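PDB 1WIW: glucose-6-phosphate isomerase like protein from Thermus thermophilus, which probably binds phosphorylated sugars and may interconvert glucose 6-phosphate or mannose 6-phosphate with fructose 6-phosphate. Local coordinates for residues G47-L52 with Q254-W259. Numbering follows the deposited sequence.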
ATOM      1  N   GLY B  47      -1.107  12.280   9.490  1.00  9.31           N
ATOM      2  CA  GLY B  47      -1.871  13.226   8.698  1.00  8.24           C
ATOM      3  C   GLY B  47      -2.071  12.827   7.243  1.00 10.32           C
ATOM      4  O   GLY B  47      -2.866  13.448   6.534  1.00 11.62           O
ATOM      5  N   GLN B  48      -1.373  11.788   6.793  1.00 10.01           N
ATOM      6  CA  GLN B  48      -1.476  11.365   5.398  1.00 11.44           C
ATOM      7  C   GLN B  48      -2.850  10.871   4.948  1.00 10.06           C
ATOM      8  O   GLN B  48      -3.368  11.310   3.921  1.00  8.61           O
ATOM      9  CB  GLN B  48      -0.442  10.287   5.085  1.00 12.37           C
ATOM     10  CG  GLN B  48      -0.467   9.887   3.620  1.00 20.73           C
ATOM     11  CD  GLN B  48       0.549   8.826   3.278  1.00 26.04           C
ATOM     12  OE1 GLN B  48       1.758   9.069   3.307  1.00 28.99           O
ATOM     13  NE2 GLN B  48       0.065   7.633   2.952  1.00 27.72           N
ATOM     14  N   PHE B  49      -3.432   9.950   5.706  1.00  9.74           N
ATOM     15  CA  PHE B  49      -4.741   9.406   5.357  1.00  9.77           C
ATOM     16  C   PHE B  49      -5.777  10.522   5.216  1.00 10.96           C
ATOM     17  O   PHE B  49      -6.550  10.551   4.255  1.00  9.26           O
ATOM     18  CB  PHE B  49      -5.177   8.401   6.428  1.00  9.96           C
ATOM     19  CG  PHE B  49      -6.431   7.643   6.091  1.00  9.75           C
ATOM     20  CD1 PHE B  49      -6.541   6.944   4.891  1.00 12.77           C
ATOM     21  CD2 PHE B  49      -7.492   7.602   6.990  1.00 10.79           C
ATOM     22  CE1 PHE B  49      -7.691   6.213   4.595  1.00 11.44           C
ATOM     23  CE2 PHE B  49      -8.646   6.877   6.707  1.00 12.12           C
ATOM     24  CZ  PHE B  49      -8.746   6.181   5.506  1.00 13.59           C
ATOM     25  N   ALA B  50      -5.777  11.445   6.174  1.00  9.22           N
ATOM     26  CA  ALA B  50      -6.721  12.559   6.177  1.00 10.23           C
ATOM     27  C   ALA B  50      -6.530  13.452   4.953  1.00 11.94           C
ATOM     28  O   ALA B  50      -7.500  13.916   4.349  1.00 11.05           O
ATOM     29  CB  ALA B  50      -6.553  13.376   7.463  1.00  9.29           C
ATOM     30  N   ALA B  51      -5.275  13.695   4.591  1.00 12.01           N
ATOM     31  CA  ALA B  51      -4.972  14.524   3.430  1.00 13.55           C
ATOM     32  C   ALA B  51      -5.592  13.890   2.183  1.00 13.17           C
ATOM     33  O   ALA B  51      -6.210  14.574   1.368  1.00 13.02           O
ATOM     34  CB  ALA B  51      -3.462  14.658   3.256  1.00 12.23           C
ATOM     35  N   LEU B  52      -5.433  12.580   2.045  1.00 13.93           N
ATOM     36  CA  LEU B  52      -5.984  11.870   0.893  1.00 16.79           C
ATOM     37  C   LEU B  52      -7.510  11.855   0.901  1.00 17.12           C
ATOM     38  O   LEU B  52      -8.141  12.050  -0.137  1.00 17.25           O
ATOM     39  CB  LEU B  52      -5.440  10.437   0.843  1.00 18.54           C
ATOM     40  CG  LEU B  52      -4.027  10.268   0.261  1.00 24.02           C
ATOM     41  CD1 LEU B  52      -4.050  10.630  -1.217  1.00 23.11           C
ATOM     42  CD2 LEU B  52      -3.025  11.144   1.002  1.00 24.16           C
ATOM     43  N   GLN B 254     -18.797   6.775   5.232  1.00  7.20           N
ATOM     44  CA  GLN B 254     -18.662   5.326   5.275  1.00  7.27           C
ATOM     45  C   GLN B 254     -17.210   4.910   5.537  1.00  8.44           C
ATOM     46  O   GLN B 254     -16.944   4.000   6.333  1.00  7.25           O
ATOM     47  CB  GLN B 254     -19.155   4.712   3.957  1.00  7.58           C
ATOM     48  CG  GLN B 254     -20.668   4.810   3.761  1.00  6.99           C
ATOM     49  CD  GLN B 254     -21.141   4.105   2.502  1.00  6.95           C
ATOM     50  OE1 GLN B 254     -20.781   4.487   1.392  1.00  7.95           O
ATOM     51  NE2 GLN B 254     -21.945   3.064   2.672  1.00  6.61           N
ATOM     52  N   VAL B 255     -16.272   5.576   4.874  1.00  8.64           N
ATOM     53  CA  VAL B 255     -14.859   5.255   5.067  1.00  8.16           C
ATOM     54  C   VAL B 255     -14.458   5.473   6.525  1.00  6.91           C
ATOM     55  O   VAL B 255     -13.866   4.604   7.153  1.00  7.31           O
ATOM     56  CB  VAL B 255     -13.955   6.118   4.151  1.00  7.75           C
ATOM     57  CG1 VAL B 255     -12.492   6.036   4.613  1.00  5.92           C
ATOM     58  CG2 VAL B 255     -14.069   5.627   2.707  1.00  9.89           C
HETATM   59  N   MSE B 256     -14.800   6.637   7.064  1.00  8.19           N
HETATM   60  CA  MSE B 256     -14.458   6.963   8.442  1.00  8.90           C
HETATM   61  C   MSE B 256     -15.160   6.033   9.441  1.00  8.87           C
HETATM   62  O   MSE B 256     -14.586   5.677  10.476  1.00  8.77           O
HETATM   63  CB  MSE B 256     -14.799   8.428   8.711  1.00 10.08           C
HETATM   64  CG  MSE B 256     -13.658   9.246   9.312  1.00 21.34           C
HETATM   65 SE   MSE B 256     -11.910   8.987   8.487  1.00 15.45          SE
HETATM   66  CE  MSE B 256     -12.324   9.636   6.713  1.00 25.94           C
ATOM     67  N   ALA B 257     -16.394   5.634   9.137  1.00  6.45           N
ATOM     68  CA  ALA B 257     -17.133   4.725  10.011  1.00  6.38           C
ATOM     69  C   ALA B 257     -16.429   3.374  10.031  1.00  5.93           C
ATOM     70  O   ALA B 257     -16.321   2.739  11.078  1.00  6.13           O
ATOM     71  CB  ALA B 257     -18.574   4.560   9.524  1.00  4.81           C
ATOM     72  N   LEU B 258     -15.955   2.933   8.869  1.00  7.04           N
ATOM     73  CA  LEU B 258     -15.240   1.661   8.785  1.00  7.06           C
ATOM     74  C   LEU B 258     -13.956   1.790   9.596  1.00  7.74           C
ATOM     75  O   LEU B 258     -13.627   0.925  10.400  1.00  9.31           O
ATOM     76  CB  LEU B 258     -14.902   1.322   7.329  1.00  6.42           C
ATOM     77  CG  LEU B 258     -16.043   0.811   6.441  1.00  8.80           C
ATOM     78  CD1 LEU B 258     -15.604   0.823   4.986  1.00  6.48           C
ATOM     79  CD2 LEU B 258     -16.456  -0.595   6.870  1.00  6.90           C
ATOM     80  N   TRP B 259     -13.230   2.880   9.371  1.00  5.89           N
ATOM     81  CA  TRP B 259     -11.983   3.145  10.086  1.00  6.29           C
ATOM     82  C   TRP B 259     -12.216   3.126  11.603  1.00  4.74           C
ATOM     83  O   TRP B 259     -11.446   2.520  12.347  1.00  6.25           O
ATOM     84  CB  TRP B 259     -11.431   4.509   9.660  1.00  7.02           C
ATOM     85  CG  TRP B 259     -10.196   4.941  10.397  1.00  8.79           C
ATOM     86  CD1 TRP B 259      -8.905   4.611  10.108  1.00  7.33           C
ATOM     87  CD2 TRP B 259     -10.149   5.776  11.559  1.00  7.19           C
ATOM     88  NE1 TRP B 259      -8.051   5.191  11.023  1.00  7.32           N
ATOM     89  CE2 TRP B 259      -8.791   5.909  11.925  1.00  7.51           C
ATOM     90  CE3 TRP B 259     -11.126   6.427  12.328  1.00  7.35           C
ATOM     91  CZ2 TRP B 259      -8.381   6.668  13.035  1.00  9.23           C
ATOM     92  CZ3 TRP B 259     -10.718   7.184  13.431  1.00  8.02           C
ATOM     93  CH2 TRP B 259      -9.356   7.294  13.771  1.00  7.90           C
TER
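F49 bridges to V255, selenomethionine M256 and W259 with a single phenyl ring, and is the one residue of segment 47-52 that touches segment 254-259. The two segment axes run nearly antiparallel (160°) and pass 12.7 Å apart, a gap bridged at this level by the F49 side chain. The bond from CA to CB heads toward segment 254-259, and the chain extends with CG anti to the backbone N (chi1 -173°). CE2 of F49 is approached obliquely from both sides of the ring plane: CD1 of W259 lies 4.1 Å from it on one side, SE of M256 4.3 Å on the other. At the tip, CZ of F49 reaches CG1 of V255 at 3.9 Å, on the selenium's side of the plane. The F49 ring and the five-membered ring of W259 are inclined by only 29°, yet their centroids are 5.7 Å apart, so they are slid past each other with little overlap. SE of M256 stands 5.5 Å from the F49 centroid, an oblique Met-aromatic contact. L175 and A178 of helix 174-185 also touch F49. No hydrogen bond crosses between the segments; the 130 Å² buried in all is consistent with apolar packing between the N-terminal and C-terminal SIS regions, the three partners on 254-259 being buried and F49 only partly exposed.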